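Local coordinates for protein beta-methylmalyl-CoA dehydratase (Chloroflexus aurantiacus, PDB 4E3E) that catalyses the reversible dehydration of (2R,3S)-beta-methylmalyl-CoA to mesaconyl-CoA in the glyoxylate assimilation cycle, at residues A[297-302]-A[309-314]; A[271-276]-A[343-348]; A[203-208]-A[263-268]; A[93-98]-A[138-143]. All blocks are in the same frame, centred on the assembly; numbering follows the deposited sequence.

Interaction 1 (A[297-302]-A[309-314])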
loop_
_atom_site.group_PDB
_atom_site.type_symbol
_atom_site.label_atom_id
_atom_site.label_comp_id
_atom_site.label_asym_id
_atom_site.label_seq_id
_atom_site.Cartn_x
_atom_site.Cartn_y
_atom_site.Cartn_z
ATOM N N ALA A 297 17.438 -7.364 -30.762
ATOM C CA ALA A 297 18.853 -7.152 -31.043
ATOM C C ALA A 297 19.679 -7.432 -29.819
ATOM O O ALA A 297 19.182 -7.352 -28.676
ATOM C CB ALA A 297 19.097 -5.717 -31.504
ATOM N N LYS A 298 20.949 -7.744 -30.065
ATOM C CA LYS A 298 21.928 -7.941 -29.013
ATOM C C LYS A 298 23.129 -7.066 -29.341
ATOM O O LYS A 298 23.632 -7.098 -30.473
ATOM C CB LYS A 298 22.331 -9.420 -28.938
ATOM C CG LYS A 298 23.436 -9.720 -27.936
ATOM C CD LYS A 298 23.937 -11.167 -28.010
ATOM C CE LYS A 298 22.885 -12.175 -27.587
ATOM N NZ LYS A 298 23.415 -13.570 -27.628
HETATM N N MSE A 299 23.595 -6.287 -28.369
HETATM C CA MSE A 299 24.642 -5.302 -28.638
HETATM C C MSE A 299 25.671 -5.364 -27.539
HETATM O O MSE A 299 25.316 -5.498 -26.357
HETATM C CB MSE A 299 24.014 -3.891 -28.758
HETATM C CG MSE A 299 22.543 -3.937 -29.230
HETATM SE SE MSE A 299 21.554 -2.237 -29.026
HETATM C CE MSE A 299 20.507 -2.140 -30.705
ATOM N N ALA A 300 26.951 -5.291 -27.914
ATOM C CA ALA A 300 28.040 -5.147 -26.951
ATOM C C ALA A 300 28.021 -3.736 -26.366
ATOM O O ALA A 300 27.606 -2.783 -27.038
ATOM C CB ALA A 300 29.390 -5.400 -27.622
ATOM N N ILE A 301 28.481 -3.606 -25.124
ATOM C CA ILE A 301 28.614 -2.307 -24.496
ATOM C C ILE A 301 30.061 -1.905 -24.697
ATOM O O ILE A 301 30.964 -2.657 -24.305
ATOM C CB ILE A 301 28.264 -2.336 -22.982
ATOM C CG1 ILE A 301 26.798 -2.770 -22.751
ATOM C CG2 ILE A 301 28.526 -0.975 -22.343
ATOM C CD1 ILE A 301 25.782 -1.689 -23.023
ATOM N N PRO A 302 30.289 -0.730 -25.323
ATOM C CA PRO A 302 31.643 -0.237 -25.557
ATOM C C PRO A 302 32.439 -0.203 -24.267
ATOM O O PRO A 302 31.962 0.334 -23.264
ATOM C CB PRO A 302 31.419 1.187 -26.084
ATOM C CG PRO A 302 30.052 1.172 -26.661
ATOM C CD PRO A 302 29.261 0.188 -25.853
ATOM N N ALA A 309 24.014 -5.494 -23.687
ATOM C CA ALA A 309 22.671 -4.972 -23.859
ATOM C C ALA A 309 21.826 -5.875 -24.739
ATOM O O ALA A 309 22.331 -6.508 -25.671
ATOM C CB ALA A 309 22.711 -3.567 -24.446
ATOM N N LEU A 310 20.538 -5.924 -24.440
ATOM C CA LEU A 310 19.563 -6.538 -25.337
ATOM C C LEU A 310 18.479 -5.527 -25.613
ATOM O O LEU A 310 17.986 -4.855 -24.692
ATOM C CB LEU A 310 18.935 -7.787 -24.718
ATOM C CG LEU A 310 19.822 -8.989 -24.371
ATOM C CD1 LEU A 310 19.032 -9.983 -23.522
ATOM C CD2 LEU A 310 20.382 -9.671 -25.614
ATOM N N ARG A 311 18.129 -5.394 -26.884
ATOM C CA ARG A 311 16.983 -4.591 -27.253
ATOM C C ARG A 311 15.805 -5.547 -27.272
ATOM O O ARG A 311 15.836 -6.561 -27.974
ATOM C CB ARG A 311 17.166 -3.907 -28.610
ATOM C CG ARG A 311 16.008 -2.967 -28.964
ATOM C CD ARG A 311 16.207 -2.268 -30.303
ATOM N NE ARG A 311 15.148 -1.280 -30.553
ATOM C CZ ARG A 311 15.178 -0.363 -31.519
ATOM N NH1 ARG A 311 16.214 -0.285 -32.350
ATOM N NH2 ARG A 311 14.170 0.487 -31.658
ATOM N N VAL A 312 14.788 -5.233 -26.473
ATOM C CA VAL A 312 13.666 -6.134 -26.249
ATOM C C VAL A 312 12.374 -5.443 -26.640
ATOM O O VAL A 312 12.187 -4.258 -26.344
ATOM C CB VAL A 312 13.595 -6.565 -24.761
ATOM C CG1 VAL A 312 12.413 -7.514 -24.490
ATOM C CG2 VAL A 312 14.916 -7.191 -24.306
ATOM N N ARG A 313 11.497 -6.179 -27.323
ATOM C CA ARG A 313 10.104 -5.781 -27.444
ATOM C C ARG A 313 9.280 -6.655 -26.509
ATOM O O ARG A 313 9.281 -7.884 -26.645
ATOM C CB ARG A 313 9.578 -5.957 -28.873
ATOM C CG ARG A 313 8.132 -5.486 -29.037
ATOM C CD ARG A 313 7.503 -5.819 -30.411
ATOM N NE ARG A 313 8.367 -5.440 -31.535
ATOM C CZ ARG A 313 8.636 -4.190 -31.916
ATOM N NH1 ARG A 313 8.106 -3.143 -31.282
ATOM N NH2 ARG A 313 9.456 -3.986 -32.940
ATOM N N THR A 314 8.581 -6.033 -25.562
ATOM C CA THR A 314 7.584 -6.770 -24.789
ATOM C C THR A 314 6.202 -6.310 -25.209
ATOM O O THR A 314 5.907 -5.111 -25.234
ATOM C CB THR A 314 7.794 -6.627 -23.284
ATOM O OG1 THR A 314 9.133 -7.069 -22.951
ATOM C CG2 THR A 314 6.776 -7.459 -22.517
#

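Interaction 2 (A[271-276]-A[343-348])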
loop_
_atom_site.group_PDB
_atom_site.type_symbol
_atom_site.label_atom_id
_atom_site.label_comp_id
_atom_site.label_asym_id
_atom_site.label_seq_id
_atom_site.Cartn_x
_atom_site.Cartn_y
_atom_site.Cartn_z
ATOM N N ILE A 271 16.444 -1.741 -16.700
ATOM C CA ILE A 271 16.144 -1.101 -17.961
ATOM C C ILE A 271 17.011 0.134 -18.089
ATOM O O ILE A 271 17.015 0.997 -17.194
ATOM C CB ILE A 271 14.655 -0.704 -18.063
ATOM C CG1 ILE A 271 13.780 -1.966 -18.074
ATOM C CG2 ILE A 271 14.451 0.185 -19.289
ATOM C CD1 ILE A 271 12.280 -1.700 -17.938
ATOM N N ALA A 272 17.766 0.205 -19.185
ATOM C CA ALA A 272 18.692 1.310 -19.388
ATOM C C ALA A 272 18.163 2.354 -20.371
ATOM O O ALA A 272 18.640 3.497 -20.387
ATOM C CB ALA A 272 20.046 0.787 -19.829
ATOM N N ALA A 273 17.184 1.969 -21.189
ATOM C CA ALA A 273 16.581 2.894 -22.133
ATOM C C ALA A 273 15.192 2.449 -22.532
ATOM O O ALA A 273 14.900 1.249 -22.560
ATOM C CB ALA A 273 17.441 3.020 -23.390
ATOM N N ILE A 274 14.352 3.425 -22.859
ATOM C CA ILE A 274 13.077 3.179 -23.533
ATOM C C ILE A 274 13.169 3.749 -24.954
ATOM O O ILE A 274 13.419 4.940 -25.132
ATOM C CB ILE A 274 11.903 3.821 -22.776
ATOM C CG1 ILE A 274 11.752 3.154 -21.404
ATOM C CG2 ILE A 274 10.610 3.687 -23.579
ATOM C CD1 ILE A 274 10.985 3.980 -20.387
ATOM N N ASN A 275 12.967 2.892 -25.950
ATOM C CA ASN A 275 13.113 3.276 -27.365
ATOM C C ASN A 275 11.793 3.702 -27.985
ATOM O O ASN A 275 11.730 4.667 -28.758
ATOM C CB ASN A 275 13.711 2.110 -28.154
ATOM C CG ASN A 275 14.975 1.574 -27.510
ATOM O OD1 ASN A 275 15.098 0.366 -27.235
ATOM N ND2 ASN A 275 15.903 2.467 -27.227
ATOM N N SER A 276 10.734 2.981 -27.653
ATOM C CA SER A 276 9.398 3.389 -28.079
ATOM C C SER A 276 8.385 2.644 -27.243
ATOM O O SER A 276 8.726 1.669 -26.562
ATOM C CB SER A 276 9.178 3.153 -29.578
ATOM O OG SER A 276 9.068 1.776 -29.848
ATOM N N ASP A 343 9.261 -1.139 -26.466
ATOM C CA ASP A 343 10.548 -1.441 -27.081
ATOM C C ASP A 343 11.587 -0.726 -26.229
ATOM O O ASP A 343 11.574 0.499 -26.118
ATOM C CB ASP A 343 10.514 -0.922 -28.547
ATOM C CG ASP A 343 11.891 -0.871 -29.243
ATOM O OD1 ASP A 343 12.978 -1.170 -28.672
ATOM O OD2 ASP A 343 11.878 -0.500 -30.430
ATOM N N TYR A 344 12.481 -1.490 -25.612
ATOM C CA TYR A 344 13.380 -0.942 -24.622
ATOM C C TYR A 344 14.663 -1.739 -24.620
ATOM O O TYR A 344 14.786 -2.756 -25.318
ATOM C CB TYR A 344 12.722 -0.943 -23.221
ATOM C CG TYR A 344 12.288 -2.315 -22.732
ATOM C CD1 TYR A 344 11.246 -3.005 -23.367
ATOM C CD2 TYR A 344 12.933 -2.940 -21.650
ATOM C CE1 TYR A 344 10.843 -4.263 -22.939
ATOM C CE2 TYR A 344 12.535 -4.207 -21.214
ATOM C CZ TYR A 344 11.478 -4.862 -21.866
ATOM O OH TYR A 344 11.066 -6.118 -21.449
ATOM N N THR A 345 15.622 -1.268 -23.843
ATOM C CA THR A 345 16.932 -1.877 -23.785
ATOM C C THR A 345 17.284 -2.220 -22.340
ATOM O O THR A 345 17.233 -1.354 -21.435
ATOM C CB THR A 345 17.991 -0.941 -24.378
ATOM O OG1 THR A 345 17.670 -0.681 -25.750
ATOM C CG2 THR A 345 19.381 -1.566 -24.305
ATOM N N VAL A 346 17.643 -3.486 -22.133
ATOM C CA VAL A 346 18.005 -3.976 -20.807
ATOM C C VAL A 346 19.503 -4.228 -20.756
ATOM O O VAL A 346 20.158 -4.410 -21.794
ATOM C CB VAL A 346 17.250 -5.271 -20.450
ATOM C CG1 VAL A 346 15.743 -5.012 -20.393
ATOM C CG2 VAL A 346 17.567 -6.380 -21.466
ATOM N N LEU A 347 20.052 -4.213 -19.552
ATOM C CA LEU A 347 21.419 -4.643 -19.333
ATOM C C LEU A 347 21.361 -6.054 -18.749
ATOM O O LEU A 347 20.495 -6.336 -17.916
ATOM C CB LEU A 347 22.146 -3.698 -18.366
ATOM C CG LEU A 347 22.173 -2.198 -18.700
ATOM C CD1 LEU A 347 22.838 -1.410 -17.577
ATOM C CD2 LEU A 347 22.878 -1.933 -20.024
HETATM N N MSE A 348 22.275 -6.927 -19.178
HETATM C CA MSE A 348 22.344 -8.305 -18.661
HETATM C C MSE A 348 23.788 -8.729 -18.482
HETATM O O MSE A 348 24.614 -8.475 -19.357
HETATM C CB MSE A 348 21.630 -9.233 -19.646
HETATM C CG MSE A 348 21.696 -10.690 -19.192
HETATM SE SE MSE A 348 20.543 -11.857 -20.302
HETATM C CE MSE A 348 18.688 -11.208 -20.005
#

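Interaction 3 (A[203-208]-A[263-268])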
loop_
_atom_site.group_PDB
_atom_site.type_symbol
_atom_site.label_atom_id
_atom_site.label_comp_id
_atom_site.label_asym_id
_atom_site.label_seq_id
_atom_site.Cartn_x
_atom_site.Cartn_y
_atom_site.Cartn_z
ATOM N N GLU A 203 14.458 -14.575 -31.052
ATOM C CA GLU A 203 13.716 -15.506 -30.256
ATOM C C GLU A 203 12.563 -14.837 -29.549
ATOM O O GLU A 203 12.638 -13.695 -29.190
ATOM C CB GLU A 203 14.615 -16.265 -29.305
ATOM C CG GLU A 203 14.544 -15.867 -27.873
ATOM C CD GLU A 203 15.403 -16.734 -26.998
ATOM O OE1 GLU A 203 16.527 -16.364 -26.725
ATOM O OE2 GLU A 203 14.941 -17.776 -26.577
ATOM N N LYS A 204 11.492 -15.583 -29.387
ATOM C CA LYS A 204 10.303 -15.109 -28.721
ATOM C C LYS A 204 10.077 -15.878 -27.449
ATOM O O LYS A 204 10.285 -17.057 -27.404
ATOM C CB LYS A 204 9.090 -15.208 -29.615
ATOM C CG LYS A 204 9.235 -14.427 -30.885
ATOM C CD LYS A 204 7.911 -14.225 -31.547
ATOM C CE LYS A 204 8.078 -14.268 -33.038
ATOM N NZ LYS A 204 7.281 -13.184 -33.629
ATOM N N ILE A 205 9.681 -15.164 -26.412
ATOM C CA ILE A 205 9.537 -15.721 -25.065
ATOM C C ILE A 205 8.134 -15.481 -24.506
ATOM O O ILE A 205 7.723 -14.330 -24.311
ATOM C CB ILE A 205 10.557 -15.081 -24.110
ATOM C CG1 ILE A 205 11.973 -15.223 -24.685
ATOM C CG2 ILE A 205 10.459 -15.703 -22.722
ATOM C CD1 ILE A 205 13.000 -14.361 -23.981
ATOM N N ASP A 206 7.411 -16.564 -24.243
ATOM C CA ASP A 206 6.080 -16.497 -23.642
ATOM C C ASP A 206 6.261 -16.431 -22.129
ATOM O O ASP A 206 6.775 -17.377 -21.538
ATOM C CB ASP A 206 5.290 -17.744 -24.048
ATOM C CG ASP A 206 3.852 -17.744 -23.549
ATOM O OD1 ASP A 206 3.475 -16.903 -22.714
ATOM O OD2 ASP A 206 3.084 -18.615 -24.004
ATOM N N HIS A 207 5.848 -15.324 -21.500
ATOM C CA HIS A 207 6.034 -15.164 -20.047
ATOM C C HIS A 207 5.031 -15.912 -19.202
ATOM O O HIS A 207 5.165 -15.957 -17.970
ATOM C CB HIS A 207 6.128 -13.688 -19.658
ATOM C CG HIS A 207 7.245 -12.969 -20.352
ATOM N ND1 HIS A 207 8.532 -13.386 -20.272
ATOM C CD2 HIS A 207 7.241 -11.862 -21.194
ATOM C CE1 HIS A 207 9.312 -12.579 -21.015
ATOM N NE2 HIS A 207 8.525 -11.642 -21.574
ATOM N N VAL A 208 4.040 -16.517 -19.871
ATOM C CA VAL A 208 3.104 -17.480 -19.276
ATOM C C VAL A 208 2.059 -16.858 -18.330
ATOM O O VAL A 208 0.850 -16.959 -18.586
ATOM C CB VAL A 208 3.834 -18.683 -18.592
ATOM C CG1 VAL A 208 2.832 -19.654 -17.988
ATOM C CG2 VAL A 208 4.737 -19.424 -19.587
ATOM N N ASN A 263 9.776 -13.990 -15.673
ATOM C CA ASN A 263 9.697 -15.357 -16.131
ATOM C C ASN A 263 10.230 -15.419 -17.558
ATOM O O ASN A 263 9.459 -15.331 -18.521
ATOM C CB ASN A 263 8.245 -15.887 -16.068
ATOM C CG ASN A 263 8.174 -17.383 -16.314
ATOM O OD1 ASN A 263 9.185 -18.079 -16.216
ATOM N ND2 ASN A 263 6.980 -17.891 -16.638
ATOM N N GLY A 264 11.554 -15.522 -17.693
ATOM C CA GLY A 264 12.181 -15.676 -19.008
ATOM C C GLY A 264 13.261 -14.652 -19.289
ATOM O O GLY A 264 14.095 -14.850 -20.192
ATOM N N LEU A 265 13.240 -13.552 -18.533
ATOM C CA LEU A 265 14.274 -12.519 -18.639
ATOM C C LEU A 265 14.830 -12.115 -17.267
ATOM O O LEU A 265 15.153 -10.951 -17.049
ATOM C CB LEU A 265 13.725 -11.295 -19.395
ATOM C CG LEU A 265 13.551 -11.475 -20.909
ATOM C CD1 LEU A 265 12.615 -10.431 -21.490
ATOM C CD2 LEU A 265 14.908 -11.469 -21.623
ATOM N N ALA A 266 14.954 -13.081 -16.354
ATOM C CA ALA A 266 15.358 -12.810 -14.968
ATOM C C ALA A 266 16.694 -12.062 -14.832
ATOM O O ALA A 266 16.852 -11.248 -13.924
ATOM C CB ALA A 266 15.392 -14.103 -14.159
ATOM N N ASN A 267 17.651 -12.323 -15.726
ATOM C CA ASN A 267 18.954 -11.639 -15.625
ATOM C C ASN A 267 19.001 -10.274 -16.311
ATOM O O ASN A 267 20.048 -9.609 -16.301
ATOM C CB ASN A 267 20.108 -12.556 -16.076
ATOM C CG ASN A 267 20.427 -13.621 -15.040
ATOM O OD1 ASN A 267 20.519 -14.811 -15.355
ATOM N ND2 ASN A 267 20.580 -13.198 -13.793
ATOM N N ALA A 268 17.865 -9.849 -16.891
ATOM C CA ALA A 268 17.739 -8.488 -17.422
ATOM C C ALA A 268 17.588 -7.548 -16.231
ATOM O O ALA A 268 16.484 -7.086 -15.913
ATOM C CB ALA A 268 16.554 -8.368 -18.372
#

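Interaction 4 (A[93-98]-A[138-143])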
loop_
_atom_site.group_PDB
_atom_site.type_symbol
_atom_site.label_atom_id
_atom_site.label_comp_id
_atom_site.label_asym_id
_atom_site.label_seq_id
_atom_site.Cartn_x
_atom_site.Cartn_y
_atom_site.Cartn_z
ATOM N N GLY A 93 14.382 7.688 -24.528
ATOM C CA GLY A 93 14.284 7.593 -23.071
ATOM C C GLY A 93 15.567 7.042 -22.495
ATOM O O GLY A 93 15.753 5.828 -22.472
ATOM N N ARG A 94 16.456 7.931 -22.043
ATOM C CA ARG A 94 17.779 7.542 -21.543
ATOM C C ARG A 94 17.821 7.653 -20.013
ATOM O O ARG A 94 17.611 8.744 -19.473
ATOM C CB ARG A 94 18.858 8.451 -22.151
ATOM C CG ARG A 94 20.283 8.130 -21.703
ATOM C CD ARG A 94 21.261 9.179 -22.203
ATOM N NE ARG A 94 20.988 10.489 -21.617
ATOM C CZ ARG A 94 21.495 10.921 -20.466
ATOM N NH1 ARG A 94 22.312 10.145 -19.761
ATOM N NH2 ARG A 94 21.190 12.136 -20.024
ATOM N N PHE A 95 18.079 6.534 -19.323
ATOM C CA PHE A 95 18.284 6.570 -17.866
ATOM C C PHE A 95 19.698 7.054 -17.574
ATOM O O PHE A 95 20.631 6.664 -18.257
ATOM C CB PHE A 95 17.963 5.206 -17.219
ATOM C CG PHE A 95 16.475 4.902 -17.211
ATOM C CD1 PHE A 95 15.661 5.335 -16.155
ATOM C CD2 PHE A 95 15.878 4.238 -18.278
ATOM C CE1 PHE A 95 14.280 5.094 -16.170
ATOM C CE2 PHE A 95 14.505 3.984 -18.289
ATOM C CZ PHE A 95 13.702 4.417 -17.240
ATOM N N GLY A 96 19.845 7.940 -16.595
ATOM C CA GLY A 96 21.126 8.596 -16.325
ATOM C C GLY A 96 21.676 8.107 -14.993
ATOM O O GLY A 96 21.922 6.921 -14.825
ATOM N N ALA A 97 21.858 9.009 -14.032
ATOM C CA ALA A 97 22.340 8.610 -12.709
ATOM C C ALA A 97 21.356 7.673 -12.007
ATOM O O ALA A 97 20.126 7.794 -12.153
ATOM C CB ALA A 97 22.631 9.831 -11.846
ATOM N N VAL A 98 21.911 6.716 -11.271
ATOM C CA VAL A 98 21.126 5.817 -10.418
ATOM C C VAL A 98 20.353 6.626 -9.369
ATOM O O VAL A 98 20.858 7.624 -8.826
ATOM C CB VAL A 98 22.055 4.802 -9.710
ATOM C CG1 VAL A 98 21.283 3.878 -8.784
ATOM C CG2 VAL A 98 22.802 3.985 -10.740
ATOM N N VAL A 138 20.904 14.452 -14.157
ATOM C CA VAL A 138 19.798 13.875 -14.911
ATOM C C VAL A 138 19.727 12.385 -14.591
ATOM O O VAL A 138 20.727 11.677 -14.698
ATOM C CB VAL A 138 20.026 14.095 -16.420
ATOM C CG1 VAL A 138 18.975 13.371 -17.246
ATOM C CG2 VAL A 138 20.073 15.602 -16.740
ATOM N N VAL A 139 18.549 11.927 -14.173
ATOM C CA VAL A 139 18.320 10.523 -13.864
ATOM C C VAL A 139 17.512 9.903 -14.994
ATOM O O VAL A 139 17.522 8.681 -15.185
ATOM C CB VAL A 139 17.615 10.332 -12.490
ATOM C CG1 VAL A 139 18.469 10.963 -11.368
ATOM C CG2 VAL A 139 16.206 10.900 -12.506
ATOM N N LEU A 140 16.832 10.760 -15.750
ATOM C CA LEU A 140 16.024 10.322 -16.875
ATOM C C LEU A 140 15.686 11.505 -17.769
ATOM O O LEU A 140 15.329 12.586 -17.284
ATOM C CB LEU A 140 14.730 9.692 -16.373
ATOM C CG LEU A 140 13.654 9.319 -17.405
ATOM C CD1 LEU A 140 14.166 8.238 -18.353
ATOM C CD2 LEU A 140 12.372 8.877 -16.707
ATOM N N GLU A 141 15.813 11.290 -19.071
ATOM C CA GLU A 141 15.239 12.195 -20.066
ATOM C C GLU A 141 14.542 11.370 -21.151
ATOM O O GLU A 141 14.956 10.253 -21.449
ATOM C CB GLU A 141 16.304 13.120 -20.671
ATOM C CG GLU A 141 17.398 12.394 -21.447
ATOM C CD GLU A 141 18.386 13.343 -22.093
ATOM O OE1 GLU A 141 17.972 14.410 -22.582
ATOM O OE2 GLU A 141 19.581 13.027 -22.114
ATOM N N TYR A 142 13.488 11.914 -21.736
ATOM C CA TYR A 142 12.784 11.230 -22.822
ATOM C C TYR A 142 11.955 12.245 -23.601
ATOM O O TYR A 142 11.755 13.387 -23.156
ATOM C CB TYR A 142 11.889 10.091 -22.296
ATOM C CG TYR A 142 10.799 10.569 -21.361
ATOM C CD1 TYR A 142 9.617 11.114 -21.862
ATOM C CD2 TYR A 142 10.957 10.491 -19.974
ATOM C CE1 TYR A 142 8.619 11.580 -21.008
ATOM C CE2 TYR A 142 9.969 10.950 -19.113
ATOM C CZ TYR A 142 8.800 11.497 -19.638
ATOM O OH TYR A 142 7.809 11.964 -18.804
ATOM N N ILE A 143 11.483 11.817 -24.765
ATOM C CA ILE A 143 10.553 12.591 -25.554
ATOM C C ILE A 143 9.248 11.821 -25.556
ATOM O O ILE A 143 9.241 10.597 -25.659
ATOM C CB ILE A 143 11.066 12.770 -27.001
ATOM C CG1 ILE A 143 12.298 13.687 -27.018
ATOM C CG2 ILE A 143 9.969 13.297 -27.921
ATOM C CD1 ILE A 143 13.132 13.523 -28.266
HETATM O O HOH W 1 18.024 6.642 -13.376
#

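Interaction 1 (A[297-302]-A[309-314])
A309 pairs with selenomethionine M299 through two sound backbone bonds. A309 N reaches M299 O at 3.0 Å, and the return bond from M299 N to A309 O is nearly straight, 175° at the hydrogen. The same A309 carbonyl also accepts from NE1 of W196. CB of A309 meets CD1 of I301 at 3.9 Å.

At L310 the pairing with K298 is non-hydrogen-bonded, and the side chains carry it. They lie side by side and point the same way, with CD2 of L310 3.8 Å from CG of K298. The lysine starts out with CG anti to its backbone N (chi1 176°) but bends at chi3, and its ammonium departs for O of Y199 and forms a cation-pi contact with W196.

R311 restores the hydrogen-bonded pattern: its N donates to A297 O at 2.9 Å, whereas the bond from A297 N to R311 O is weak. Their CB atoms touch at 3.9 Å; beyond, the arginine runs extended to NE, past CE of M299, and its guanidinium forms salt bridges with D343 and D167.

The case illustrates how a hairpin can keep its bonding in the backbone while long polar side chains serve other parts of the fold. Strands 288-300 and 307-318 form this hairpin, with strand 204-212 flanking the former and strand 338-349 the latter.

Interaction 2 (A[271-276]-A[343-348])
The carbonyl O of D343 is gripped by two successive amides, N275 N at 2.8 Å and S276 N at 3.0 Å, a classic beta bulge. D343 N answers to S276 O at 2.9 Å. The pattern recurs along the strands: A272 N donates to T345 O at 2.8 Å, A273 N adds a weak bond to the same oxygen, and T345 N returns to A273 O. Two bulges so close together exemplify how a sheet absorbs extra residues while its backbone pairing continues.

OG of S276 lies 3.3 Å from CB of D343, whose CG, anti to the backbone N (chi1 167°), is thereby set 3.7 Å from CB of N275. OD2 of D343 forms a salt bridge with R311. An alanine here would probably leave R311 without this carboxylate mate. On the other face, I271 and Y344 cross at about a right angle, CG1 of I271 3.8 Å from CD2 of Y344, while Y344 OH bonds to OG1 of T314. The I271 carbonyl bonds to OG of S65, which probably binds substrate.

Strand 84-95 borders 270-278 and strand 307-318 borders 338-349; helix 65-80 packs on I271 and I274, helix 250-265 on I271 and M348.

Interaction 3 (A[203-208]-A[263-268])
H207 and N263 make the tight part of this contact, each side chain bonding to the other's backbone carbonyl. H207 ND1 donates to N263 O at 2.8 Å, and this oxygen lies at the ring edge, in its plane, with 168° at the hydrogen. In return N263 ND2 reaches H207 O at 3.0 Å, from above the carbonyl plane. G264 fits closely beside them: a CB there would clash with CG2 of I205 and press on the preceding carbonyl.

Packing is looser around this pair. CD1 of I205 lies 4.2 Å from CD2 of L265, and CD1 of L265 is 4.0 Å from CE1 of H207. At the exposed V208, CB merely brushes N263 ND2 at 3.8 Å; the backbone N of V208 donates to D206 OD1, an Asx turn. R230 of the second subunit packs on V208, and the backbone N of N6 of that subunit donates a hydrogen bond to N263 OD1.

A phenylalanine in place of H207 would probably leave N263 O and S293 OG without their imidazole partners. Because ND1 donates to a carbonyl oxygen, it must carry a proton, while NE2 hydrogen-bonds with S293 OG: one buried ring links the end of helix 250-265 with strands 204-212 and 288-300, a worked example of a histidine used as a two-ended polar link.

Interaction 4 (A[93-98]-A[138-143])
R94 and E141, which with V139 have the most surface buried here, face each other as a hydrogen-bonded pair and add a salt bridge between their side chains. Both R94 NE, at 2.9 Å, and NH2, at 2.8 Å, donate to the single oxygen E141 OE2. That oxygen lies in the guanidinium plane, yet the carboxylate is turned 81° from it; NE uses the anti lone pair of OE2, while NH2 comes from above the carboxylate plane. Chi1 of E141 (63°) sets CG between the backbone N and the carbonyl carbon, from where the extended chain carries the carboxylate to R94. OE1 hydrogen-bonds with H128 NE2.

V139 stands where its strand turns a corner. Its carbonyl takes G96 N at 2.8 Å and a water that also donates to A97 O; the same A97 O lies 3.6 Å from CB of V139. Beside it, A97 N bonds to V138 O at 3.0 Å. On the other face of the sheet from the salt bridge, L140 lays CD1 over the F95 ring, a CH-pi contact 3.9 Å from the centroid.

G96, A97 and V98 probably bind substrate, as in related enzymes, where two inner strands of the hotdog fold's antiparallel sheet run out; its helix 65-80 packs against F95, L140 and Y142.

How the interactions relate
All four contacts reach one antiparallel sheet. Interaction 2 is the most central and thoroughly buried: strand 307-318 of interaction 1 bonds to its 343-348 side, notably V312 N to Y344 O, and strand 84-95 of interaction 4 to its 271-276 side, I274 N to G93 O. Interaction 3 is buried but peripheral, joining an outermost strand to a helix end with the second subunit alongside; its L265 packs against M348. Interactions 1 and 4 are partly buried. Backbone pairing runs through 1, 2 and 4, to which 4 adds a salt bridge and a bridging water; side-chain-to-backbone bonds carry 3. Interaction 4 holds part of the probable substrate site, and 2 comes close to it at I271.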